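Local coordinates for protein nicotinate-nucleotide pyrophosphorylase (Francisella tularensis subsp. tularensis, PDB 3TQV) that probably catalyses the formation of nicotinate mononucleotide, carbon dioxide and diphosphate from quinolinate and phosphoribosyl pyrophosphate, a step of NAD biosynthesis, at residues Ala48-Arg53 with Ala91-Leu96; Glu54-Cys59 with Lys277-Ser282; Ile18-Val23 with Ala64-Asn69; Glu42-Thr47 with Gly98-Ile103; Lys129-Tyr134 with Asn254-Ile259. All blocks are in the same frame, centred on the assembly; numbering follows the deposited sequence.

Contact 1 (Ala48-Arg53 with Ala91-Leu96)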
# COMPACT_ATOMS: atom_id res chain seq x y z
N ALA B 48 5.93 -17.06 -21.74
CA ALA B 48 6.31 -15.78 -21.14
C ALA B 48 7.17 -15.98 -19.91
O ALA B 48 7.35 -17.09 -19.44
CB ALA B 48 5.07 -14.97 -20.80
N PHE B 49 7.70 -14.88 -19.38
CA PHE B 49 8.48 -14.98 -18.16
C PHE B 49 8.59 -13.63 -17.48
O PHE B 49 8.46 -12.60 -18.11
CB PHE B 49 9.87 -15.57 -18.46
CG PHE B 49 10.72 -14.71 -19.36
CD1 PHE B 49 11.49 -13.68 -18.82
CD2 PHE B 49 10.78 -14.95 -20.72
CE1 PHE B 49 12.29 -12.90 -19.63
CE2 PHE B 49 11.57 -14.16 -21.55
CZ PHE B 49 12.33 -13.14 -21.00
N CYS B 50 8.82 -13.65 -16.17
CA CYS B 50 8.80 -12.43 -15.39
C CYS B 50 10.17 -12.12 -14.80
O CYS B 50 10.79 -12.99 -14.17
CB CYS B 50 7.76 -12.56 -14.27
SG CYS B 50 7.78 -11.23 -13.06
N ILE B 51 10.67 -10.90 -14.99
CA ILE B 51 11.93 -10.51 -14.38
C ILE B 51 11.77 -9.47 -13.30
O ILE B 51 10.85 -8.67 -13.34
CB ILE B 51 12.89 -9.87 -15.38
CG1 ILE B 51 12.11 -9.30 -16.56
CG2 ILE B 51 13.95 -10.86 -15.82
CD1 ILE B 51 12.94 -8.35 -17.37
N THR B 52 12.69 -9.48 -12.35
CA THR B 52 12.95 -8.31 -11.52
C THR B 52 13.95 -7.44 -12.27
O THR B 52 14.75 -7.94 -13.05
CB THR B 52 13.61 -8.66 -10.20
OG1 THR B 52 13.23 -9.98 -9.79
CG2 THR B 52 13.18 -7.68 -9.15
N ARG B 53 13.92 -6.14 -12.03
CA ARG B 53 14.96 -5.30 -12.56
C ARG B 53 15.91 -4.92 -11.41
O ARG B 53 16.85 -4.15 -11.59
CB ARG B 53 14.37 -4.05 -13.22
CG ARG B 53 13.28 -4.32 -14.24
CD ARG B 53 13.86 -4.70 -15.61
NE ARG B 53 12.90 -4.46 -16.68
CZ ARG B 53 13.01 -4.92 -17.93
NH1 ARG B 53 14.04 -5.67 -18.29
NH2 ARG B 53 12.07 -4.62 -18.82
N ALA B 91 16.94 -11.42 -12.72
CA ALA B 91 16.69 -12.86 -12.76
C ALA B 91 15.22 -13.14 -13.05
O ALA B 91 14.35 -12.32 -12.74
CB ALA B 91 17.10 -13.50 -11.45
N ARG B 92 14.96 -14.30 -13.64
CA ARG B 92 13.61 -14.72 -13.96
C ARG B 92 13.01 -15.39 -12.74
O ARG B 92 13.58 -16.35 -12.22
CB ARG B 92 13.60 -15.71 -15.13
CG ARG B 92 14.07 -15.18 -16.47
CD ARG B 92 13.77 -16.22 -17.54
NE ARG B 92 14.27 -15.86 -18.87
CZ ARG B 92 14.01 -16.55 -19.97
NH1 ARG B 92 13.25 -17.64 -19.90
NH2 ARG B 92 14.50 -16.17 -21.14
N ILE B 93 11.86 -14.90 -12.26
CA ILE B 93 11.25 -15.52 -11.09
C ILE B 93 10.28 -16.65 -11.44
O ILE B 93 10.20 -17.65 -10.71
CB ILE B 93 10.59 -14.48 -10.16
CG1 ILE B 93 9.66 -13.56 -10.93
CG2 ILE B 93 11.67 -13.64 -9.48
CD1 ILE B 93 9.31 -12.29 -10.19
N PHE B 94 9.57 -16.52 -12.55
CA PHE B 94 8.70 -17.61 -12.96
C PHE B 94 8.54 -17.62 -14.45
O PHE B 94 8.88 -16.65 -15.11
CB PHE B 94 7.34 -17.56 -12.25
CG PHE B 94 6.49 -16.37 -12.63
CD1 PHE B 94 5.66 -16.42 -13.75
CD2 PHE B 94 6.51 -15.21 -11.86
CE1 PHE B 94 4.87 -15.33 -14.11
CE2 PHE B 94 5.74 -14.12 -12.21
CZ PHE B 94 4.92 -14.17 -13.34
N GLU B 95 8.04 -18.72 -14.99
CA GLU B 95 7.78 -18.83 -16.42
C GLU B 95 6.35 -19.26 -16.65
O GLU B 95 5.75 -19.98 -15.85
CB GLU B 95 8.74 -19.81 -17.08
CG GLU B 95 10.14 -19.25 -17.23
CD GLU B 95 11.16 -20.30 -17.62
OE1 GLU B 95 10.89 -21.50 -17.41
OE2 GLU B 95 12.24 -19.92 -18.14
N LEU B 96 5.80 -18.78 -17.76
CA LEU B 96 4.42 -19.07 -18.08
C LEU B 96 4.36 -19.76 -19.44
O LEU B 96 5.15 -19.47 -20.34
CB LEU B 96 3.57 -17.79 -18.09
CG LEU B 96 3.34 -16.96 -16.82
CD1 LEU B 96 2.48 -15.74 -17.15
CD2 LEU B 96 2.68 -17.75 -15.69
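Phe49 and Arg92 lie flat against each other on one face of a pair of antiparallel strands. The guanidinium of Arg92 covers one face of the Phe49 ring, with the two planes only 6° apart. Arg92 CZ sits 3.6 Å from the ring centroid, nearly on the ring normal, so the pair is both a stack and a cation-pi contact. The Arg92 chain runs extended from CG to NE, and its CD also rests on Phe49 CD1. A salt bridge from Arg92 NH1 to Glu95 OE2, 3.1 Å long and with a weak hydrogen bond in it, gives the charged group a second partner. It probably helps to fix the rotation of the guanidinium.

On the other face, Cys50 meets Phe94. Cys50 CB lies over the ring, offset toward its rim, 3.6 Å from the centroid of Phe94, in a CH-pi contact. With SG anti to the backbone N (chi1 171°), the sulfur approaches the same ring obliquely and also touches Ile93 CD1.

The backbones are joined by Leu96 N to Ala48 O at 2.8 Å and Ile93 N to Cys50 O at 2.9 Å. Phe49 pairs with Glu95, but Ile51 pairs with Arg92. Ile93 and Phe94 thus both stand opposite the single residue Cys50. This is a beta bulge in the central strands of the four-stranded antiparallel sheet of the N-terminal domain.

Contact 2 (Glu54-Cys59 with Lys277-Ser282); sequences EEMILC and KAIDLS
Ala278, which packs on His275 of the second subunit, leads into Ile279, whose CG2 lies 3.4 Å from CE of Met56, present as selenomethionine. CG1 of Ile279 faces CB of the same Met56. The Met56 chain is bent at chi2 and chi3, and chi3 of 79° turns CE toward the isoleucine. CD1 of Ile279 lies near OE2 of Glu54.

Asp280 follows with the polar bond of the contact. Its backbone N donates to OE1 of Glu54 at 2.9 Å, with 156° at the hydrogen. The N-H comes from above the carboxylate plane, 45° out of it. OE1 also lies 3.4 Å from CB of Asp280, and the two carboxylate planes are steeply turned against each other. Here the C-terminal tail, having left the barrel domain, rejoins the N-terminal domain. Strand 281-285 completes one edge of that domain's antiparallel sheet, next to strand 45-52.

Leu281 opens this strand. Its CD2 comes within 3.7 Å of CE of Met56, and the two side chains cross at about a right angle. Ser118 of helix 100-130 also packs against Met56, and Ile114 of that helix against Leu281.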
# COMPACT_ATOMS: atom_id res chain seq x y z
N GLU B 54 15.66 -5.48 -10.23
CA GLU B 54 16.43 -5.11 -9.05
C GLU B 54 16.43 -6.23 -8.04
O GLU B 54 15.56 -7.08 -8.05
CB GLU B 54 15.88 -3.83 -8.43
CG GLU B 54 14.36 -3.83 -8.31
CD GLU B 54 13.81 -2.65 -7.53
OE1 GLU B 54 12.89 -1.98 -8.05
OE2 GLU B 54 14.30 -2.41 -6.39
N GLU B 55 17.43 -6.25 -7.17
CA GLU B 55 17.53 -7.30 -6.15
C GLU B 55 16.32 -7.19 -5.24
O GLU B 55 15.83 -6.09 -4.97
CB GLU B 55 18.82 -7.15 -5.36
CG GLU B 55 19.15 -8.30 -4.41
CD GLU B 55 20.51 -8.10 -3.75
OE1 GLU B 55 20.56 -7.88 -2.52
OE2 GLU B 55 21.52 -8.14 -4.48
N MSE B 56 15.84 -8.33 -4.76
CA MSE B 56 14.58 -8.33 -4.05
C MSE B 56 14.35 -9.61 -3.27
O MSE B 56 14.92 -10.64 -3.59
CB MSE B 56 13.44 -8.15 -5.04
CG MSE B 56 13.38 -9.23 -6.09
SE MSE B 56 11.78 -10.34 -5.94
CE MSE B 56 10.48 -9.18 -6.78
N ILE B 57 13.52 -9.51 -2.23
CA ILE B 57 13.00 -10.67 -1.52
C ILE B 57 11.61 -10.99 -2.05
O ILE B 57 10.67 -10.22 -1.85
CB ILE B 57 12.91 -10.44 -0.00
CG1 ILE B 57 14.27 -10.05 0.57
CG2 ILE B 57 12.40 -11.70 0.69
CD1 ILE B 57 15.35 -11.14 0.43
N LEU B 58 11.49 -12.11 -2.75
CA LEU B 58 10.23 -12.52 -3.34
C LEU B 58 9.17 -12.83 -2.30
O LEU B 58 9.42 -13.47 -1.27
CB LEU B 58 10.45 -13.75 -4.23
CG LEU B 58 9.21 -14.49 -4.78
CD1 LEU B 58 8.26 -13.53 -5.50
CD2 LEU B 58 9.65 -15.63 -5.71
N CYS B 59 7.96 -12.37 -2.60
CA CYS B 59 6.77 -12.66 -1.83
C CYS B 59 5.55 -12.48 -2.75
O CYS B 59 5.44 -11.49 -3.48
CB CYS B 59 6.69 -11.76 -0.60
SG CYS B 59 5.37 -12.18 0.55
N LYS B 277 7.69 0.49 -1.02
CA LYS B 277 8.57 0.68 -2.16
C LYS B 277 8.38 -0.54 -3.05
O LYS B 277 8.93 -1.60 -2.79
CB LYS B 277 10.02 0.83 -1.70
CG LYS B 277 11.01 1.16 -2.80
CD LYS B 277 10.62 2.44 -3.57
CE LYS B 277 11.30 2.54 -4.95
NZ LYS B 277 12.79 2.74 -4.90
N ALA B 278 7.55 -0.40 -4.07
CA ALA B 278 7.30 -1.52 -4.98
C ALA B 278 8.55 -1.93 -5.76
O ALA B 278 9.33 -1.09 -6.24
CB ALA B 278 6.14 -1.22 -5.92
N ILE B 279 8.75 -3.24 -5.86
CA ILE B 279 9.80 -3.79 -6.68
C ILE B 279 9.44 -3.66 -8.15
O ILE B 279 8.29 -3.90 -8.54
CB ILE B 279 10.01 -5.29 -6.37
CG1 ILE B 279 10.46 -5.47 -4.91
CG2 ILE B 279 10.98 -5.90 -7.37
CD1 ILE B 279 11.46 -4.39 -4.41
N ASP B 280 10.42 -3.28 -8.95
CA ASP B 280 10.23 -3.15 -10.39
C ASP B 280 10.30 -4.49 -11.12
O ASP B 280 11.32 -5.22 -11.10
CB ASP B 280 11.23 -2.15 -10.96
CG ASP B 280 10.99 -1.85 -12.41
OD1 ASP B 280 9.85 -2.02 -12.89
OD2 ASP B 280 11.96 -1.44 -13.08
N LEU B 281 9.18 -4.83 -11.76
CA LEU B 281 9.00 -6.12 -12.39
C LEU B 281 8.68 -5.89 -13.83
O LEU B 281 8.40 -4.77 -14.23
CB LEU B 281 7.84 -6.86 -11.74
CG LEU B 281 8.03 -7.16 -10.26
CD1 LEU B 281 6.91 -8.05 -9.75
CD2 LEU B 281 9.39 -7.79 -10.04
N SER B 282 8.72 -6.96 -14.62
CA SER B 282 8.28 -6.90 -16.00
C SER B 282 7.87 -8.30 -16.47
O SER B 282 8.54 -9.29 -16.18
CB SER B 282 9.39 -6.30 -16.87
OG SER B 282 9.01 -6.25 -18.22

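Contact 3 (Ile18-Val23 with Ala64-Asn69)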
# COMPACT_ATOMS: atom_id res chain seq x y z
N ILE B 18 -8.43 -15.95 2.28
CA ILE B 18 -8.00 -14.56 2.19
C ILE B 18 -7.23 -14.28 0.89
O ILE B 18 -7.35 -13.22 0.29
CB ILE B 18 -7.12 -14.17 3.39
CG1 ILE B 18 -7.92 -14.23 4.69
CG2 ILE B 18 -6.54 -12.77 3.21
CD1 ILE B 18 -8.90 -13.09 4.86
N VAL B 19 -6.42 -15.23 0.44
CA VAL B 19 -5.74 -15.07 -0.84
C VAL B 19 -6.78 -15.03 -1.95
O VAL B 19 -6.73 -14.18 -2.84
CB VAL B 19 -4.72 -16.20 -1.09
CG1 VAL B 19 -4.36 -16.27 -2.56
CG2 VAL B 19 -3.48 -15.99 -0.23
N THR B 20 -7.74 -15.95 -1.88
CA THR B 20 -8.78 -16.04 -2.88
C THR B 20 -9.57 -14.74 -3.00
O THR B 20 -9.69 -14.18 -4.09
CB THR B 20 -9.74 -17.22 -2.59
OG1 THR B 20 -9.03 -18.46 -2.73
CG2 THR B 20 -10.93 -17.22 -3.56
N ARG B 21 -10.10 -14.26 -1.89
CA ARG B 21 -10.99 -13.09 -1.90
C ARG B 21 -10.28 -11.84 -2.40
O ARG B 21 -10.86 -11.02 -3.12
CB ARG B 21 -11.55 -12.84 -0.51
CG ARG B 21 -12.53 -11.70 -0.47
CD ARG B 21 -12.28 -10.87 0.75
NE ARG B 21 -12.45 -11.65 1.97
CZ ARG B 21 -11.92 -11.32 3.15
NH1 ARG B 21 -11.17 -10.23 3.26
NH2 ARG B 21 -12.13 -12.09 4.21
N LEU B 22 -9.03 -11.68 -2.00
CA LEU B 22 -8.22 -10.56 -2.41
C LEU B 22 -7.92 -10.59 -3.92
O LEU B 22 -7.86 -9.55 -4.57
CB LEU B 22 -6.92 -10.55 -1.62
CG LEU B 22 -6.88 -9.62 -0.41
CD1 LEU B 22 -5.63 -9.86 0.43
CD2 LEU B 22 -6.96 -8.17 -0.86
N VAL B 23 -7.74 -11.78 -4.47
CA VAL B 23 -7.48 -11.92 -5.89
C VAL B 23 -8.76 -11.62 -6.66
O VAL B 23 -8.78 -10.74 -7.51
CB VAL B 23 -6.93 -13.33 -6.23
CG1 VAL B 23 -7.00 -13.61 -7.73
CG2 VAL B 23 -5.50 -13.47 -5.71
N ALA B 64 -0.21 -14.81 -7.09
CA ALA B 64 0.01 -15.03 -8.51
C ALA B 64 -0.63 -16.34 -8.93
O ALA B 64 -1.42 -16.38 -9.86
CB ALA B 64 1.47 -15.06 -8.81
N ASN B 65 -0.30 -17.41 -8.21
CA ASN B 65 -0.92 -18.71 -8.43
C ASN B 65 -2.44 -18.62 -8.45
O ASN B 65 -3.11 -19.25 -9.27
CB ASN B 65 -0.48 -19.70 -7.35
CG ASN B 65 0.95 -20.21 -7.53
OD1 ASN B 65 1.57 -20.01 -8.58
ND2 ASN B 65 1.47 -20.88 -6.51
N GLU B 66 -2.99 -17.83 -7.52
CA GLU B 66 -4.43 -17.78 -7.37
C GLU B 66 -5.06 -16.99 -8.50
O GLU B 66 -6.16 -17.32 -8.96
CB GLU B 66 -4.82 -17.24 -5.99
CG GLU B 66 -6.32 -17.19 -5.71
CD GLU B 66 -7.04 -18.49 -6.05
OE1 GLU B 66 -6.36 -19.54 -6.18
OE2 GLU B 66 -8.28 -18.46 -6.18
N VAL B 67 -4.36 -15.95 -8.97
CA VAL B 67 -4.77 -15.23 -10.17
C VAL B 67 -4.86 -16.17 -11.37
O VAL B 67 -5.90 -16.25 -12.02
CB VAL B 67 -3.80 -14.07 -10.51
CG1 VAL B 67 -4.24 -13.37 -11.78
CG2 VAL B 67 -3.71 -13.08 -9.36
N ILE B 68 -3.77 -16.89 -11.66
CA ILE B 68 -3.80 -17.89 -12.73
C ILE B 68 -5.03 -18.80 -12.59
O ILE B 68 -5.85 -18.91 -13.51
CB ILE B 68 -2.55 -18.80 -12.72
CG1 ILE B 68 -1.33 -18.02 -13.20
CG2 ILE B 68 -2.73 -20.02 -13.60
CD1 ILE B 68 -1.71 -16.83 -14.04
N ASN B 69 -5.12 -19.43 -11.43
CA ASN B 69 -6.18 -20.37 -11.10
C ASN B 69 -7.58 -19.84 -11.38
O ASN B 69 -8.44 -20.57 -11.90
CB ASN B 69 -6.08 -20.74 -9.62
CG ASN B 69 -7.01 -21.86 -9.24
OD1 ASN B 69 -7.80 -21.75 -8.30
ND2 ASN B 69 -6.93 -22.95 -9.99
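Segments 18-23 and 64-69, parts of helices 16-31 and 61-71, pass each other with the segment axes 9.4 Å apart and their N-to-C directions at 62°. The nearest CA atoms are those of Val23 and Val67, 6.1 Å apart.

Glu66 supplies much of the interface through its methylene groups. Its CB lies 3.6 Å from CG1 of Val19, and its CG lies 3.8 Å from CG2 of Val23. Val19 and Val23, four residues and about one turn apart, both pack on the same aliphatic stem. CG of Glu66 is anti to the backbone N (chi1 -178°), which carries it out toward the other helix. The chain then bends at chi2, and the carboxylate reaches the neighbourhood of Thr20. Thr20 OG1 is 3.5 Å from Glu66 OE2, but its hydrogen bond is to Asn16 O, one turn earlier in its own helix.

Val23 also packs on the neighbouring residue of the second helix. Its CG1 lies 3.7 Å from both CA and CG2 of Val67. Val67 in turn rests on Thr109 and Ile110 of helix 100-130. Phe63 and Gln70 extend the contact along helix 61-71 by touching Val19 and Val23.

The arrangement is plain oblique helix-helix packing through valine methyls and the aliphatic part of Glu66. It lays the N-terminal helix 16-31 across helix 61-71 of the N-terminal domain, which itself lies on helix 100-130.

Contact 4 (Glu42-Thr47 with Gly98-Ile103)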
# COMPACT_ATOMS: atom_id res chain seq x y z
N GLU B 42 -4.13 -12.88 -31.12
CA GLU B 42 -4.41 -14.21 -31.64
C GLU B 42 -4.85 -15.08 -30.47
O GLU B 42 -4.30 -14.97 -29.38
CB GLU B 42 -3.17 -14.83 -32.29
CG GLU B 42 -2.92 -14.44 -33.74
CD GLU B 42 -1.99 -15.43 -34.45
OE1 GLU B 42 -0.80 -15.11 -34.66
OE2 GLU B 42 -2.45 -16.54 -34.79
N ASP B 43 -5.84 -15.93 -30.70
CA ASP B 43 -6.37 -16.80 -29.65
C ASP B 43 -5.59 -18.12 -29.64
O ASP B 43 -6.11 -19.17 -30.01
CB ASP B 43 -7.86 -17.05 -29.86
CG ASP B 43 -8.52 -17.76 -28.70
OD1 ASP B 43 -8.09 -17.56 -27.54
OD2 ASP B 43 -9.48 -18.53 -28.94
N ILE B 44 -4.33 -18.04 -29.21
CA ILE B 44 -3.43 -19.18 -29.28
C ILE B 44 -2.62 -19.34 -27.99
O ILE B 44 -2.72 -18.54 -27.06
CB ILE B 44 -2.43 -19.02 -30.44
CG1 ILE B 44 -1.43 -17.90 -30.12
CG2 ILE B 44 -3.16 -18.71 -31.74
CD1 ILE B 44 -0.07 -18.09 -30.79
N ASP B 45 -1.82 -20.40 -27.92
CA ASP B 45 -0.92 -20.55 -26.79
C ASP B 45 0.39 -19.84 -27.08
O ASP B 45 0.80 -19.69 -28.23
CB ASP B 45 -0.66 -22.03 -26.47
CG ASP B 45 -1.74 -22.64 -25.59
OD1 ASP B 45 -2.76 -21.96 -25.35
OD2 ASP B 45 -1.58 -23.79 -25.15
N THR B 46 1.05 -19.40 -26.01
CA THR B 46 2.40 -18.92 -26.12
C THR B 46 3.15 -19.11 -24.81
O THR B 46 2.81 -19.97 -24.00
CB THR B 46 2.46 -17.46 -26.55
OG1 THR B 46 3.83 -17.06 -26.68
CG2 THR B 46 1.77 -16.56 -25.54
N THR B 47 4.15 -18.28 -24.60
CA THR B 47 5.10 -18.46 -23.54
C THR B 47 5.41 -17.10 -22.95
O THR B 47 5.17 -16.08 -23.60
CB THR B 47 6.40 -19.08 -24.12
OG1 THR B 47 6.78 -20.25 -23.37
CG2 THR B 47 7.54 -18.05 -24.18
N GLY B 98 0.96 -20.69 -21.88
CA GLY B 98 -0.48 -20.72 -21.98
C GLY B 98 -1.06 -19.79 -23.00
O GLY B 98 -0.37 -19.37 -23.92
N ASN B 99 -2.34 -19.46 -22.83
CA ASN B 99 -3.07 -18.62 -23.78
C ASN B 99 -2.67 -17.15 -23.71
O ASN B 99 -2.61 -16.57 -22.64
CB ASN B 99 -4.57 -18.78 -23.55
CG ASN B 99 -5.39 -17.91 -24.48
OD1 ASN B 99 -5.66 -16.74 -24.18
ND2 ASN B 99 -5.79 -18.47 -25.62
N VAL B 100 -2.42 -16.55 -24.87
CA VAL B 100 -2.01 -15.15 -24.98
C VAL B 100 -2.95 -14.18 -24.26
O VAL B 100 -2.51 -13.28 -23.53
CB VAL B 100 -1.96 -14.72 -26.45
CG1 VAL B 100 -1.04 -13.54 -26.62
CG2 VAL B 100 -1.50 -15.86 -27.32
N ARG B 101 -4.25 -14.37 -24.47
CA ARG B 101 -5.25 -13.44 -23.97
C ARG B 101 -5.34 -13.53 -22.47
O ARG B 101 -5.33 -12.52 -21.77
CB ARG B 101 -6.60 -13.74 -24.62
CG ARG B 101 -6.54 -13.78 -26.14
CD ARG B 101 -7.91 -13.82 -26.75
NE ARG B 101 -7.88 -13.65 -28.20
CZ ARG B 101 -8.95 -13.79 -28.98
NH1 ARG B 101 -10.11 -14.11 -28.44
NH2 ARG B 101 -8.86 -13.63 -30.29
N SER B 102 -5.43 -14.75 -21.97
CA SER B 102 -5.44 -15.01 -20.54
C SER B 102 -4.21 -14.37 -19.91
O SER B 102 -4.30 -13.58 -18.97
CB SER B 102 -5.44 -16.52 -20.29
OG SER B 102 -6.48 -17.17 -20.99
N ILE B 103 -3.04 -14.68 -20.47
CA ILE B 103 -1.78 -14.18 -19.96
C ILE B 103 -1.73 -12.65 -19.93
O ILE B 103 -1.31 -12.05 -18.93
CB ILE B 103 -0.59 -14.72 -20.77
CG1 ILE B 103 -0.38 -16.21 -20.49
CG2 ILE B 103 0.68 -13.96 -20.42
CD1 ILE B 103 0.62 -16.87 -21.42
O HOH W 1 -5.28 -21.12 -26.30
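Asn99 and Asp43 both hold CG anti to the backbone N (chi1 179° and -171°), and their polar ends meet. Asn99 ND2 donates to Asp43 OD1 at 3.1 Å, coming from above the carboxylate plane. The same ND2 gives a second hydrogen to a water, 2.8 Å away, which donates to Asp45 OD1. Asn99 OD1 accepts from Ser102 N at 3.0 Å, in the carbonyl plane and on a lone pair, and more weakly from Arg101 N. Both ends of the amide are thus used, which fixes its rotation.

Arg101 lays its guanidinium against Asp43, whose CB sits 3.5 Å above the centre of the plane. The ion pair between them is long and involves charge alone. NE of Arg101 is bonded to Ala41 O instead.

Ile44 and Val100 lie side by side, and Ile44 CG1 is 3.5 Å from Val100 CG2. Val100 N donates to Ile44 O at 3.0 Å. Thr46 and Gly98 form an antiparallel hydrogen-bonded pair, with Gly98 N to Thr46 O at 2.9 Å. Thr46 OG1 is held by Gln286.

The arrangement is an N-cap of helix 100-130, with Asn99 OD1 taking the Ser102 N-H, placed where strand 92-97 ends beside strand 45-52.

Contact 5 (Lys129-Tyr134 with Asn254-Ile259)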
# COMPACT_ATOMS: atom_id res chain seq x y z
N LYS B 129 19.25 -6.98 7.69
CA LYS B 129 20.68 -7.02 7.44
C LYS B 129 21.40 -5.90 8.20
O LYS B 129 22.53 -6.07 8.66
CB LYS B 129 21.00 -7.00 5.94
CG LYS B 129 20.51 -8.26 5.18
CD LYS B 129 21.32 -9.54 5.52
CE LYS B 129 20.46 -10.67 6.18
NZ LYS B 129 20.29 -10.60 7.70
N LEU B 130 20.72 -4.77 8.38
CA LEU B 130 21.35 -3.65 9.09
C LEU B 130 21.69 -4.01 10.54
O LEU B 130 22.61 -3.43 11.12
CB LEU B 130 20.48 -2.38 9.04
CG LEU B 130 20.56 -1.60 7.72
CD1 LEU B 130 19.71 -0.33 7.77
CD2 LEU B 130 22.01 -1.28 7.37
N ILE B 131 20.95 -4.95 11.11
CA ILE B 131 21.08 -5.25 12.53
C ILE B 131 21.47 -6.69 12.76
O ILE B 131 21.22 -7.24 13.83
CB ILE B 131 19.78 -4.94 13.32
CG1 ILE B 131 18.71 -6.01 13.07
CG2 ILE B 131 19.25 -3.53 13.01
CD1 ILE B 131 17.54 -5.90 14.05
N SER B 132 22.10 -7.29 11.75
CA SER B 132 22.43 -8.71 11.77
C SER B 132 23.55 -9.04 12.76
O SER B 132 23.68 -10.17 13.23
CB SER B 132 22.79 -9.19 10.36
OG SER B 132 23.80 -8.39 9.77
N GLN B 133 24.36 -8.03 13.07
CA GLN B 133 25.46 -8.18 14.02
C GLN B 133 25.01 -8.11 15.49
O GLN B 133 25.75 -8.49 16.39
CB GLN B 133 26.52 -7.11 13.75
CG GLN B 133 27.34 -7.37 12.51
CD GLN B 133 28.02 -6.11 11.98
OE1 GLN B 133 27.59 -4.99 12.26
NE2 GLN B 133 29.08 -6.30 11.20
N TYR B 134 23.80 -7.61 15.73
CA TYR B 134 23.33 -7.43 17.11
C TYR B 134 22.33 -8.54 17.43
O TYR B 134 21.94 -9.28 16.54
CB TYR B 134 22.74 -6.03 17.28
CG TYR B 134 23.55 -4.98 16.54
CD1 TYR B 134 24.71 -4.41 17.10
CD2 TYR B 134 23.19 -4.58 15.25
CE1 TYR B 134 25.47 -3.45 16.40
CE2 TYR B 134 23.93 -3.63 14.55
CZ TYR B 134 25.07 -3.06 15.12
OH TYR B 134 25.78 -2.12 14.39
N ASN B 254 17.74 4.68 9.20
CA ASN B 254 18.75 5.62 9.67
C ASN B 254 18.89 5.72 11.18
O ASN B 254 19.85 6.31 11.68
CB ASN B 254 18.52 7.01 9.05
CG ASN B 254 18.81 7.03 7.56
OD1 ASN B 254 19.96 6.93 7.14
ND2 ASN B 254 17.76 7.16 6.75
N SER B 255 17.96 5.12 11.92
CA SER B 255 18.00 5.20 13.38
C SER B 255 18.12 3.83 14.05
O SER B 255 18.51 3.73 15.22
CB SER B 255 16.76 5.93 13.90
OG SER B 255 15.58 5.21 13.60
N ILE B 256 17.82 2.77 13.30
CA ILE B 256 17.74 1.42 13.84
C ILE B 256 19.06 0.89 14.43
O ILE B 256 19.05 0.25 15.48
CB ILE B 256 17.18 0.44 12.79
CG1 ILE B 256 16.89 -0.93 13.42
CG2 ILE B 256 18.12 0.36 11.61
CD1 ILE B 256 16.14 -1.93 12.53
N VAL B 257 20.18 1.18 13.77
CA VAL B 257 21.49 0.69 14.21
C VAL B 257 21.94 1.24 15.57
O VAL B 257 22.47 0.50 16.41
CB VAL B 257 22.58 1.04 13.17
CG1 VAL B 257 23.97 0.72 13.73
CG2 VAL B 257 22.32 0.30 11.87
N ALA B 258 21.74 2.54 15.76
CA ALA B 258 22.04 3.18 17.04
C ALA B 258 21.26 2.51 18.17
O ALA B 258 21.81 2.23 19.24
CB ALA B 258 21.71 4.65 16.97
N ILE B 259 19.98 2.27 17.93
CA ILE B 259 19.12 1.61 18.90
C ILE B 259 19.50 0.15 19.10
O ILE B 259 19.50 -0.35 20.23
CB ILE B 259 17.66 1.68 18.47
CG1 ILE B 259 17.18 3.13 18.54
CG2 ILE B 259 16.80 0.77 19.34
CD1 ILE B 259 16.18 3.51 17.47
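Ile131 sets its CG2 against the CG1-CD1 arm of Ile256, 3.5 Å from both of those atoms. The two side chains cross at about a right angle. CG1 of Ile256 is anti to the backbone N (chi1 -171°) and its chain continues extended, so CD1 reaches across to Ile131. Leu130 adds a looser contact, its CD1 lying 4.2 Å from CG2 of Ile256.

Val257, next in the helix, spreads its two methyl groups over different partners. CG2 lies 3.8 Å from the carbonyl O of Leu130 and also faces CB of that residue. CG1 meets the far end of Tyr134, 3.4 Å from OH, and comes to the ring obliquely. The interface is therefore built mostly of aliphatic carbons, with the tyrosine oxygen at its border.

Residues Ile131 to Tyr134 form a type I beta turn, closed by Tyr134 N to Ile131 O at 3.2 Å. The turn brings Tyr134 back beside Ile131, and the carbonyl O of Leu130 lies in the ring plane at the edge of Tyr134.

Ile256 also packs on Ile267 of strand 266-268, and its side chain is about 5 Å from that of Val269, a predicted substrate-binding residue. Ala260, at the end of helix 256-260, touches Ile131 and Tyr134. The contact thus joins the end of the long helix 100-130, just before barrel strand 137-139, to the helix that precedes the adjacent parallel strand 266-268.

Overall arrangement
Contacts 1, 2 and 4 share one antiparallel sheet. Contact 1 holds its two middle strands. Contact 2 touches contact 1 through probable backbone hydrogen bonds, Ile51 N to Ser282 O and Arg53 N to Asp280 O, both 2.9 Å. Contact 4 lies further along strand 45-52, its centre about 17 Å from that of contact 1. Contact 3 packs helix 16-31 on helix 61-71, its nearest atoms about 5 Å from contact 1. Contact 5 belongs to the barrel domain. Helix 100-130 links it to contact 4, whose centre is about 47 Å away. Contact 5 alone comes near the predicted substrate-binding residues, through Ile256 beside Val269; the other four lie away from them.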